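Local coordinates for colicin-D (Escherichia coli, PDB 5ZNM), which acts as a toxin against E. coli and closely related bacteria by inhibiting protein synthesis, this piece holding its central domain and its C-terminal tRNA-cleaving domain, at residues Y30-N43 and N225-G237. Sequence-based numbering, arbitrary orientation.
With SO4 (sulfate ion), chain D.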
loop_
_atom_site.group_PDB
_atom_site.type_symbol
_atom_site.label_atom_id
_atom_site.label_comp_id
_atom_site.label_asym_id
_atom_site.label_seq_id
_atom_site.Cartn_x
_atom_site.Cartn_y
_atom_site.Cartn_z
ATOM N N TYR A 30 -11.086 -5.610 -22.633
ATOM C CA TYR A 30 -9.959 -5.781 -23.532
ATOM C C TYR A 30 -10.133 -7.085 -24.284
ATOM O O TYR A 30 -10.217 -8.157 -23.674
ATOM C CB TYR A 30 -8.633 -5.761 -22.759
ATOM C CG TYR A 30 -8.366 -4.404 -22.161
ATOM C CD1 TYR A 30 -8.925 -4.043 -20.940
ATOM C CD2 TYR A 30 -7.570 -3.471 -22.827
ATOM C CE1 TYR A 30 -8.704 -2.788 -20.393
ATOM C CE2 TYR A 30 -7.337 -2.211 -22.289
ATOM C CZ TYR A 30 -7.902 -1.876 -21.076
ATOM O OH TYR A 30 -7.671 -0.634 -20.552
ATOM N N THR A 31 -10.202 -6.986 -25.602
ATOM C CA THR A 31 -9.956 -8.162 -26.402
ATOM C C THR A 31 -8.505 -8.592 -26.229
ATOM O O THR A 31 -7.645 -7.836 -25.760
ATOM C CB THR A 31 -10.270 -7.891 -27.871
ATOM O OG1 THR A 31 -9.389 -6.881 -28.368
ATOM C CG2 THR A 31 -11.720 -7.413 -28.021
ATOM N N GLN A 32 -8.258 -9.856 -26.557
ATOM C CA GLN A 32 -6.911 -10.385 -26.689
ATOM C C GLN A 32 -6.011 -9.411 -27.458
ATOM O O GLN A 32 -4.979 -8.949 -26.951
ATOM C CB GLN A 32 -7.022 -11.734 -27.405
ATOM C CG GLN A 32 -5.763 -12.511 -27.520
ATOM C CD GLN A 32 -5.399 -13.175 -26.235
ATOM O OE1 GLN A 32 -6.254 -13.593 -25.457
ATOM N NE2 GLN A 32 -4.120 -13.252 -25.986
ATOM N N GLU A 33 -6.434 -9.072 -28.681
ATOM C CA GLU A 33 -5.686 -8.181 -29.565
ATOM C C GLU A 33 -5.383 -6.843 -28.897
ATOM O O GLU A 33 -4.263 -6.324 -29.002
ATOM C CB GLU A 33 -6.476 -7.950 -30.864
ATOM C CG GLU A 33 -7.040 -9.191 -31.537
ATOM C CD GLU A 33 -8.444 -9.558 -31.041
ATOM O OE1 GLU A 33 -9.428 -9.093 -31.631
ATOM O OE2 GLU A 33 -8.551 -10.315 -30.071
ATOM N N MET A 34 -6.385 -6.246 -28.244
ATOM C CA MET A 34 -6.165 -4.979 -27.555
ATOM C C MET A 34 -5.100 -5.128 -26.484
ATOM O O MET A 34 -4.200 -4.289 -26.359
ATOM C CB MET A 34 -7.456 -4.482 -26.915
ATOM C CG MET A 34 -8.478 -3.924 -27.888
ATOM S SD MET A 34 -10.034 -3.597 -27.053
ATOM C CE MET A 34 -9.587 -2.237 -25.978
ATOM N N MET A 35 -5.209 -6.184 -25.679
ATOM C CA MET A 35 -4.304 -6.347 -24.550
ATOM C C MET A 35 -2.864 -6.485 -25.026
ATOM O O MET A 35 -1.937 -5.950 -24.400
ATOM C CB MET A 35 -4.740 -7.556 -23.716
ATOM C CG MET A 35 -3.767 -7.887 -22.615
ATOM S SD MET A 35 -3.918 -9.586 -22.069
ATOM C CE MET A 35 -3.581 -10.460 -23.598
ATOM N N GLU A 36 -2.663 -7.180 -26.148
ATOM C CA GLU A 36 -1.338 -7.317 -26.727
ATOM C C GLU A 36 -0.794 -5.969 -27.180
ATOM O O GLU A 36 0.376 -5.647 -26.939
ATOM C CB GLU A 36 -1.391 -8.287 -27.900
ATOM C CG GLU A 36 -1.833 -9.674 -27.526
ATOM C CD GLU A 36 -1.166 -10.727 -28.379
ATOM O OE1 GLU A 36 -1.877 -11.393 -29.160
ATOM O OE2 GLU A 36 0.067 -10.879 -28.269
ATOM N N ARG A 37 -1.620 -5.174 -27.867
ATOM C CA ARG A 37 -1.145 -3.873 -28.322
ATOM C C ARG A 37 -0.850 -2.966 -27.137
ATOM O O ARG A 37 0.136 -2.218 -27.147
ATOM C CB ARG A 37 -2.169 -3.235 -29.262
ATOM C CG ARG A 37 -2.423 -4.045 -30.531
ATOM C CD ARG A 37 -3.254 -3.277 -31.555
ATOM N NE ARG A 37 -4.634 -3.064 -31.142
ATOM C CZ ARG A 37 -5.678 -3.696 -31.672
ATOM N NH1 ARG A 37 -5.501 -4.585 -32.641
ATOM N NH2 ARG A 37 -6.900 -3.435 -31.235
ATOM N N ALA A 38 -1.669 -3.048 -26.087
ATOM C CA ALA A 38 -1.433 -2.218 -24.913
ATOM C C ALA A 38 -0.141 -2.621 -24.213
ATOM O O ALA A 38 0.638 -1.757 -23.783
ATOM C CB ALA A 38 -2.636 -2.300 -23.965
ATOM N N ASN A 39 0.132 -3.926 -24.138
ATOM C CA ASN A 39 1.344 -4.375 -23.466
ATOM C C ASN A 39 2.590 -4.035 -24.276
ATOM O O ASN A 39 3.611 -3.646 -23.699
ATOM C CB ASN A 39 1.274 -5.874 -23.188
ATOM C CG ASN A 39 0.369 -6.207 -22.018
ATOM O OD1 ASN A 39 0.020 -5.342 -21.203
ATOM N ND2 ASN A 39 -0.022 -7.470 -21.929
ATOM N N SER A 40 2.531 -4.174 -25.607
ATOM C CA SER A 40 3.628 -3.698 -26.459
ATOM C C SER A 40 3.977 -2.250 -26.153
ATOM O O SER A 40 5.149 -1.898 -25.979
ATOM C CB SER A 40 3.258 -3.813 -27.944
ATOM O OG SER A 40 3.375 -5.133 -28.438
ATOM N N VAL A 41 2.957 -1.394 -26.105
ATOM C CA VAL A 41 3.181 0.042 -26.002
ATOM C C VAL A 41 3.736 0.415 -24.629
ATOM O O VAL A 41 4.583 1.309 -24.514
ATOM C CB VAL A 41 1.872 0.781 -26.334
ATOM C CG1 VAL A 41 1.879 2.174 -25.795
ATOM C CG2 VAL A 41 1.666 0.807 -27.842
ATOM N N MET A 42 3.293 -0.264 -23.568
ATOM C CA MET A 42 3.801 0.068 -22.237
ATOM C C MET A 42 5.196 -0.485 -21.982
ATOM O O MET A 42 5.863 -0.042 -21.040
ATOM C CB MET A 42 2.863 -0.447 -21.149
ATOM C CG MET A 42 1.601 0.373 -20.995
ATOM S SD MET A 42 0.674 -0.127 -19.547
ATOM C CE MET A 42 0.301 -1.829 -19.972
ATOM N N ASN A 43 5.650 -1.434 -22.791
ATOM C CA ASN A 43 6.972 -2.016 -22.630
ATOM C C ASN A 43 8.022 -1.377 -23.532
ATOM O O ASN A 43 9.154 -1.867 -23.583
ATOM C CB ASN A 43 6.908 -3.523 -22.863
ATOM C CG ASN A 43 6.448 -4.269 -21.634
ATOM O OD1 ASN A 43 7.257 -4.617 -20.773
ATOM N ND2 ASN A 43 5.141 -4.507 -21.532
ATOM N N ASN A 225 -8.805 -17.141 -13.607
ATOM C CA ASN A 225 -9.647 -16.359 -12.708
ATOM C C ASN A 225 -9.763 -14.898 -13.127
ATOM O O ASN A 225 -10.527 -14.153 -12.501
ATOM C CB ASN A 225 -9.118 -16.450 -11.275
ATOM C CG ASN A 225 -9.127 -17.867 -10.748
ATOM O OD1 ASN A 225 -9.821 -18.722 -11.282
ATOM N ND2 ASN A 225 -8.339 -18.129 -9.711
ATOM N N HIS A 226 -9.039 -14.476 -14.162
ATOM C CA HIS A 226 -8.987 -13.078 -14.569
ATOM C C HIS A 226 -9.248 -12.971 -16.062
ATOM O O HIS A 226 -8.940 -13.884 -16.830
ATOM C CB HIS A 226 -7.613 -12.438 -14.266
ATOM C CG HIS A 226 -7.178 -12.595 -12.847
ATOM N ND1 HIS A 226 -7.742 -11.876 -11.816
ATOM C CD2 HIS A 226 -6.238 -13.389 -12.284
ATOM C CE1 HIS A 226 -7.175 -12.228 -10.676
ATOM N NE2 HIS A 226 -6.255 -13.141 -10.932
ATOM N N GLN A 227 -9.791 -11.843 -16.463
ATOM C CA GLN A 227 -10.003 -11.528 -17.866
ATOM C C GLN A 227 -8.840 -10.695 -18.385
ATOM O O GLN A 227 -8.052 -10.169 -17.595
ATOM C CB GLN A 227 -11.330 -10.779 -18.023
ATOM C CG GLN A 227 -12.516 -11.585 -17.481
ATOM C CD GLN A 227 -13.835 -11.194 -18.134
ATOM O OE1 GLN A 227 -13.915 -11.065 -19.351
ATOM N NE2 GLN A 227 -14.866 -11.006 -17.325
ATOM N N PRO A 228 -8.667 -10.581 -19.705
ATOM C CA PRO A 228 -7.480 -9.879 -20.225
ATOM C C PRO A 228 -7.481 -8.400 -19.853
ATOM O O PRO A 228 -8.481 -7.699 -20.010
ATOM C CB PRO A 228 -7.583 -10.082 -21.743
ATOM C CG PRO A 228 -8.482 -11.318 -21.906
ATOM C CD PRO A 228 -9.450 -11.217 -20.783
ATOM N N VAL A 229 -6.343 -7.936 -19.343
ATOM C CA VAL A 229 -6.115 -6.509 -19.077
ATOM C C VAL A 229 -4.655 -6.200 -19.356
ATOM O O VAL A 229 -3.797 -7.078 -19.280
ATOM C CB VAL A 229 -6.450 -6.113 -17.613
ATOM C CG1 VAL A 229 -7.942 -6.337 -17.246
ATOM C CG2 VAL A 229 -5.509 -6.838 -16.618
ATOM N N PRO A 230 -4.358 -4.936 -19.691
ATOM C CA PRO A 230 -2.946 -4.540 -19.799
ATOM C C PRO A 230 -2.276 -4.673 -18.447
ATOM O O PRO A 230 -2.888 -4.450 -17.401
ATOM C CB PRO A 230 -3.010 -3.072 -20.243
ATOM C CG PRO A 230 -4.422 -2.855 -20.712
ATOM C CD PRO A 230 -5.255 -3.790 -19.891
ATOM N N VAL A 231 -1.002 -5.034 -18.473
ATOM C CA VAL A 231 -0.231 -5.206 -17.247
ATOM C C VAL A 231 0.894 -4.181 -17.275
ATOM O O VAL A 231 1.767 -4.221 -18.152
ATOM C CB VAL A 231 0.289 -6.639 -17.094
ATOM C CG1 VAL A 231 1.261 -6.734 -15.922
ATOM C CG2 VAL A 231 -0.904 -7.577 -16.828
ATOM N N THR A 232 0.837 -3.228 -16.362
ATOM C CA THR A 232 1.899 -2.230 -16.263
ATOM C C THR A 232 3.165 -2.875 -15.706
ATOM O O THR A 232 3.087 -3.627 -14.721
ATOM C CB THR A 232 1.448 -1.086 -15.360
ATOM O OG1 THR A 232 0.220 -0.547 -15.857
ATOM C CG2 THR A 232 2.509 0.018 -15.314
ATOM N N PRO A 233 4.333 -2.651 -16.318
ATOM C CA PRO A 233 5.568 -3.218 -15.758
ATOM C C PRO A 233 5.783 -2.705 -14.346
ATOM O O PRO A 233 5.611 -1.520 -14.071
ATOM C CB PRO A 233 6.657 -2.722 -16.720
ATOM C CG PRO A 233 5.917 -2.535 -18.019
ATOM C CD PRO A 233 4.563 -2.021 -17.629
ATOM N N VAL A 234 6.137 -3.608 -13.449
ATOM C CA VAL A 234 6.234 -3.298 -12.034
ATOM C C VAL A 234 7.685 -3.009 -11.697
ATOM O O VAL A 234 8.601 -3.613 -12.266
ATOM C CB VAL A 234 5.662 -4.448 -11.185
ATOM C CG1 VAL A 234 5.900 -4.211 -9.701
ATOM C CG2 VAL A 234 4.172 -4.573 -11.464
ATOM N N HIS A 235 7.896 -2.050 -10.802
ATOM C CA HIS A 235 9.243 -1.687 -10.416
ATOM C C HIS A 235 9.965 -2.871 -9.795
ATOM O O HIS A 235 9.458 -3.519 -8.874
ATOM C CB HIS A 235 9.246 -0.514 -9.441
ATOM C CG HIS A 235 10.619 -0.152 -8.967
ATOM N ND1 HIS A 235 11.604 0.297 -9.822
ATOM C CD2 HIS A 235 11.188 -0.222 -7.741
ATOM C CE1 HIS A 235 12.713 0.511 -9.138
ATOM N NE2 HIS A 235 12.487 0.207 -7.873
ATOM N N THR A 236 11.146 -3.153 -10.328
ATOM C CA THR A 236 12.094 -4.085 -9.748
ATOM C C THR A 236 13.412 -3.357 -9.526
ATOM O O THR A 236 13.645 -2.274 -10.069
ATOM C CB THR A 236 12.296 -5.308 -10.652
ATOM O OG1 THR A 236 12.370 -4.882 -12.020
ATOM C CG2 THR A 236 11.140 -6.303 -10.478
ATOM N N GLY A 237 14.265 -3.949 -8.708
ATOM C CA GLY A 237 15.568 -3.376 -8.418
ATOM C C GLY A 237 15.590 -2.684 -7.062
ATOM O O GLY A 237 15.170 -3.257 -6.058
HETATM S S SO4 D . -4.355 -13.598 -7.779
HETATM O O1 SO4 D . -5.438 -14.405 -8.345
HETATM O O2 SO4 D . -3.121 -14.384 -7.805
HETATM O O3 SO4 D . -4.181 -12.379 -8.570
HETATM O O4 SO4 D . -4.649 -13.245 -6.389
HETATM O O HOH W 1 -11.172 -7.145 -20.203
#
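Y30 and the helix 32-42 lie along an extended, proline-rich chain, P228-P233, and both run the same way, from Y30 beside P228 to N43 beside P233. The closest CA atoms are those of M35 and P230, 5.3 Å apart. P230 sits in a pocket made by Y30, A38 and M42. Its ring stands over one face of the Y30 ring, with CD 3.4 Å from the ring centroid and 9° off the normal, a CH-pi contact. A38 CB and M42 CE close on P230 from the helix side; M42 CE lies 3.5 Å from P230 CB. The M42 chain bends at its end (chi3 -62°), which turns the methyl to P230, while SD packs against T232 OG1. That hydroxyl is hydrogen-bonded to N51 OD1 and N212 ND2. One direct hydrogen bond crosses the contact. V231 N gives to N39 OD1 at 2.9 Å, nearly straight (170°), in the carbonyl plane and on a lone pair. The chain P228-P233 is part of the loop between strands 207-212 and 243-244 in the central, pyocin S-type region, and the contact ties the helix to it. T31 caps the helix start, its OG1 accepting from M34 N in a capping box. The Q216 side chain hydrogen-bonds to P230 O through NE2 and to T232 N through OE1. M35 SD lies 3.7 Å from P228 CB, with CG against V229 O. One water links Y30 N to P228 O. The Y30 hydroxyl makes a hydrogen bond to G192 O. At the far end P233 CG packs on N43 OD1 at 3.7 Å. N43 ND2 gives to N39 O, 2.8 Å away, steadying the amide.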